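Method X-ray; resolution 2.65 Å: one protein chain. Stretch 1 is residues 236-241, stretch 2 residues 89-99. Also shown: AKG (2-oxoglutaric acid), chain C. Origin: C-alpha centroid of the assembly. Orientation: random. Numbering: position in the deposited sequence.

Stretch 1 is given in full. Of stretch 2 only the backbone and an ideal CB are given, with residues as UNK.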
# COMPACT_ATOMS: atom_id res chain seq x y z
N LEU A 236 6.29 1.84 -1.63
CA LEU A 236 5.43 2.95 -2.02
C LEU A 236 6.24 3.99 -2.78
O LEU A 236 7.28 4.45 -2.29
CB LEU A 236 4.78 3.58 -0.78
CG LEU A 236 3.87 4.80 -0.89
CD1 LEU A 236 2.70 4.53 -1.83
CD2 LEU A 236 3.37 5.20 0.49
N LEU A 237 5.77 4.35 -3.97
CA LEU A 237 6.33 5.46 -4.73
C LEU A 237 5.35 6.62 -4.65
O LEU A 237 4.42 6.72 -5.46
CB LEU A 237 6.60 5.08 -6.19
CG LEU A 237 7.24 6.18 -7.03
CD1 LEU A 237 8.42 6.80 -6.30
CD2 LEU A 237 7.67 5.65 -8.40
N PRO A 238 5.49 7.51 -3.67
CA PRO A 238 4.54 8.61 -3.54
C PRO A 238 4.77 9.67 -4.60
O PRO A 238 5.83 9.75 -5.22
CB PRO A 238 4.82 9.16 -2.14
CG PRO A 238 6.24 8.81 -1.87
CD PRO A 238 6.54 7.54 -2.64
N ASP A 239 3.75 10.49 -4.80
CA ASP A 239 3.80 11.53 -5.82
C ASP A 239 5.00 12.44 -5.59
O ASP A 239 5.15 13.03 -4.52
CB ASP A 239 2.50 12.33 -5.82
CG ASP A 239 2.35 13.21 -7.05
OD1 ASP A 239 3.02 14.27 -7.10
OD2 ASP A 239 1.58 12.84 -7.96
N ASP A 240 5.85 12.55 -6.61
CA ASP A 240 7.12 13.26 -6.49
C ASP A 240 6.96 14.77 -6.38
O ASP A 240 7.98 15.46 -6.22
CB ASP A 240 7.99 12.95 -7.70
CG ASP A 240 7.55 13.69 -8.95
OD1 ASP A 240 6.35 13.63 -9.29
OD2 ASP A 240 8.41 14.35 -9.58
N GLN A 241 5.74 15.31 -6.45
CA GLN A 241 5.58 16.76 -6.49
C GLN A 241 4.62 17.27 -5.42
O GLN A 241 4.75 18.41 -4.96
CB GLN A 241 5.08 17.21 -7.86
CG GLN A 241 6.09 17.05 -8.99
CD GLN A 241 7.27 18.00 -8.88
OE1 GLN A 241 8.36 17.61 -8.44
NE2 GLN A 241 7.06 19.25 -9.27
N UNK A 89 12.91 4.89 -14.74
CA UNK A 89 11.83 3.91 -14.65
C UNK A 89 10.81 4.31 -13.60
O UNK A 89 9.60 4.16 -13.81
CB UNK A 89 12.39 2.52 -14.33
N UNK A 90 11.28 4.82 -12.46
CA UNK A 90 10.37 5.28 -11.41
C UNK A 90 9.45 6.37 -11.92
O UNK A 90 8.25 6.37 -11.63
CB UNK A 90 11.16 5.79 -10.20
N UNK A 91 9.99 7.31 -12.69
CA UNK A 91 9.17 8.41 -13.20
C UNK A 91 8.30 7.97 -14.37
O UNK A 91 7.16 8.43 -14.50
CB UNK A 91 10.06 9.58 -13.63
N UNK A 92 8.81 7.09 -15.23
CA UNK A 92 8.00 6.57 -16.32
C UNK A 92 6.78 5.83 -15.79
O UNK A 92 5.68 5.94 -16.35
CB UNK A 92 8.83 5.65 -17.21
N UNK A 93 6.96 5.07 -14.70
CA UNK A 93 5.83 4.40 -14.07
C UNK A 93 4.78 5.40 -13.61
O UNK A 93 3.58 5.19 -13.81
CB UNK A 93 6.31 3.56 -12.89
N UNK A 94 5.21 6.51 -13.00
CA UNK A 94 4.26 7.50 -12.53
C UNK A 94 3.56 8.19 -13.69
O UNK A 94 2.32 8.31 -13.70
CB UNK A 94 4.96 8.53 -11.65
N UNK A 95 4.32 8.63 -14.69
CA UNK A 95 3.73 9.42 -15.77
C UNK A 95 2.89 8.56 -16.71
O UNK A 95 1.92 9.06 -17.29
CB UNK A 95 4.83 10.13 -16.56
N UNK A 96 3.24 7.29 -16.88
CA UNK A 96 2.36 6.37 -17.61
C UNK A 96 1.01 6.25 -16.91
O UNK A 96 -0.04 6.35 -17.55
CB UNK A 96 3.01 4.99 -17.74
N UNK A 97 1.03 6.03 -15.59
CA UNK A 97 -0.23 5.91 -14.86
C UNK A 97 -0.96 7.25 -14.80
O UNK A 97 -2.19 7.29 -14.93
CB UNK A 97 0.02 5.38 -13.45
N UNK A 98 -0.23 8.35 -14.62
CA UNK A 98 -0.86 9.66 -14.66
C UNK A 98 -1.58 9.88 -15.98
O UNK A 98 -2.69 10.42 -16.01
CB UNK A 98 0.18 10.76 -14.44
N UNK A 99 -0.96 9.45 -17.09
CA UNK A 99 -1.61 9.56 -18.39
C UNK A 99 -2.86 8.70 -18.46
O UNK A 99 -3.88 9.11 -19.04
CB UNK A 99 -0.64 9.16 -19.50
C1 AKG C . -1.54 3.00 -0.38
O1 AKG C . -0.81 2.11 0.12
O2 AKG C . -2.46 2.66 -1.19
C2 AKG C . -1.33 4.47 0.01
O5 AKG C . -1.48 4.78 1.15
C3 AKG C . -0.94 5.54 -1.01
C4 AKG C . 0.02 6.54 -0.35
C5 AKG C . 0.09 7.84 -1.15
O3 AKG C . 1.14 8.54 -1.15
O4 AKG C . -0.90 8.21 -1.82

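Stretch 2 is helical throughout, so its CA-to-CB bonds fan out and only some positions meet stretch 1.

Position 89 has an ideal CB with nothing of stretch 1 within 5.5 Å, so stretch 1 sets no preference. The residue is Leu 89.

Position 90 points sideways, with its ideal CB 3.9 Å from Leu 237 CD2. Stretch 1 offers an apolar surface there, so Leu, Ile or Met would suit. It is Met 90. Its end comes nearer than its CA-to-CB bond suggests, and Met 90 CE lies 3.6 Å from Leu 237 CD1. The backbone takes part too: Met 90 O is 3.4 Å from Leu 237 CD2.

Position 91 also points sideways, with nothing of stretch 1 near its ideal CB. Many polar residues would fit. It is Asp 91. Asp 91 OD1 accepts a hydrogen bond from a water O at 3.2 Å, and the same water O donates to Asp 240 OD2 at 2.6 Å.

Position 92 is out of reach, and stretch 1 does not restrict it. It is Ala 92.

Position 93 points toward stretch 1, its ideal CB 5.1 Å from Leu 237 CD2. A small or apolar residue would suit. It is Ala 93, which makes no close contact.

Position 94 points toward stretch 1. Its ideal CB is 5.1 Å from Leu 237 CD2, and farther out lie the carbonyl of Pro 238 and the carboxylate of Asp 240. A long donor is favoured, Lys or Arg. It is Arg 94. Arg 94 NH2 gives a weak hydrogen bond to Pro 238 O at 3.4 Å, near the guanidinium plane. Asp 240 OD1 sits over one face, 3.4 Å from Arg 94 NE; this salt bridge rests on charge alone, as no N-H points at the oxygen. Arg 94 NH1 also forms a salt bridge with Asp 91 OD1 at 2.9 Å.

Position 95 points sideways, and many residues would do. It is Glu 95.

Positions 96 and 97 are out of reach and unconstrained by stretch 1. They are Asn 96 and Trp 97.

Position 98 points toward stretch 1, but its ideal CB has no neighbour there. Only a long side chain could approach the acid of Asp 239, so Arg or Lys would suit. It is Arg 98. Arg 98 NH2 makes a long salt bridge with Asp 239 OD2 at 3.8 Å. Arg 98 NE forms a salt bridge with Glu 95 OE1 at 2.8 Å.

Position 99 is out of reach, so stretch 1 sets no preference. It is Glu 99.

Stretch 2, residues 89-99: LMDAARENWRE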
# COMPACT_ATOMS: atom_id res chain seq x y z
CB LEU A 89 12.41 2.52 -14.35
CG LEU A 89 11.39 1.39 -14.16
CD1 LEU A 89 10.54 1.22 -15.41
CD2 LEU A 89 12.09 0.09 -13.80
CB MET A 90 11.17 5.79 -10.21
CG MET A 90 12.09 4.76 -9.59
SD MET A 90 13.05 5.48 -8.24
CE MET A 90 11.81 5.63 -6.97
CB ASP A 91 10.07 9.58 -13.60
CG ASP A 91 10.92 10.08 -12.45
OD1 ASP A 91 10.35 10.40 -11.38
OD2 ASP A 91 12.15 10.16 -12.60
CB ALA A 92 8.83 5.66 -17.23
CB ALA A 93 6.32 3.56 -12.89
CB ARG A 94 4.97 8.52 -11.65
CG ARG A 94 4.08 9.66 -11.19
CD ARG A 94 4.89 10.77 -10.56
NE ARG A 94 5.60 10.32 -9.36
CZ ARG A 94 6.88 10.00 -9.32
NH1 ARG A 94 7.62 10.07 -10.42
NH2 ARG A 94 7.43 9.60 -8.18
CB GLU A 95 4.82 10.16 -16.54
CG GLU A 95 5.55 11.20 -15.71
CD GLU A 95 4.61 12.09 -14.91
OE1 GLU A 95 3.68 12.67 -15.51
OE2 GLU A 95 4.80 12.21 -13.68
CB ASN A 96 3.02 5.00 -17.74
CG ASN A 96 3.82 4.87 -19.02
OD1 ASN A 96 3.39 4.21 -19.96
ND2 ASN A 96 4.99 5.49 -19.05
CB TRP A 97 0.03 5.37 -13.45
CG TRP A 97 0.18 3.88 -13.43
CD1 TRP A 97 1.33 3.16 -13.29
CD2 TRP A 97 -0.87 2.91 -13.59
NE1 TRP A 97 1.07 1.81 -13.33
CE2 TRP A 97 -0.28 1.64 -13.52
CE3 TRP A 97 -2.25 3.01 -13.77
CZ2 TRP A 97 -1.02 0.46 -13.62
CZ3 TRP A 97 -2.99 1.84 -13.88
CH2 TRP A 97 -2.37 0.59 -13.81
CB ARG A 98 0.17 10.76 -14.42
CG ARG A 98 -0.45 12.14 -14.31
CD ARG A 98 0.58 13.25 -14.49
NE ARG A 98 1.74 13.11 -13.60
CZ ARG A 98 1.71 13.33 -12.29
NH1 ARG A 98 0.57 13.68 -11.70
NH2 ARG A 98 2.81 13.19 -11.57
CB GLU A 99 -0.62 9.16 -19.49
CG GLU A 99 -1.23 8.99 -20.88
CD GLU A 99 -1.73 10.30 -21.46
OE1 GLU A 99 -0.91 11.09 -21.96
OE2 GLU A 99 -2.96 10.53 -21.44
O HOH W 1 10.74 13.36 -10.16
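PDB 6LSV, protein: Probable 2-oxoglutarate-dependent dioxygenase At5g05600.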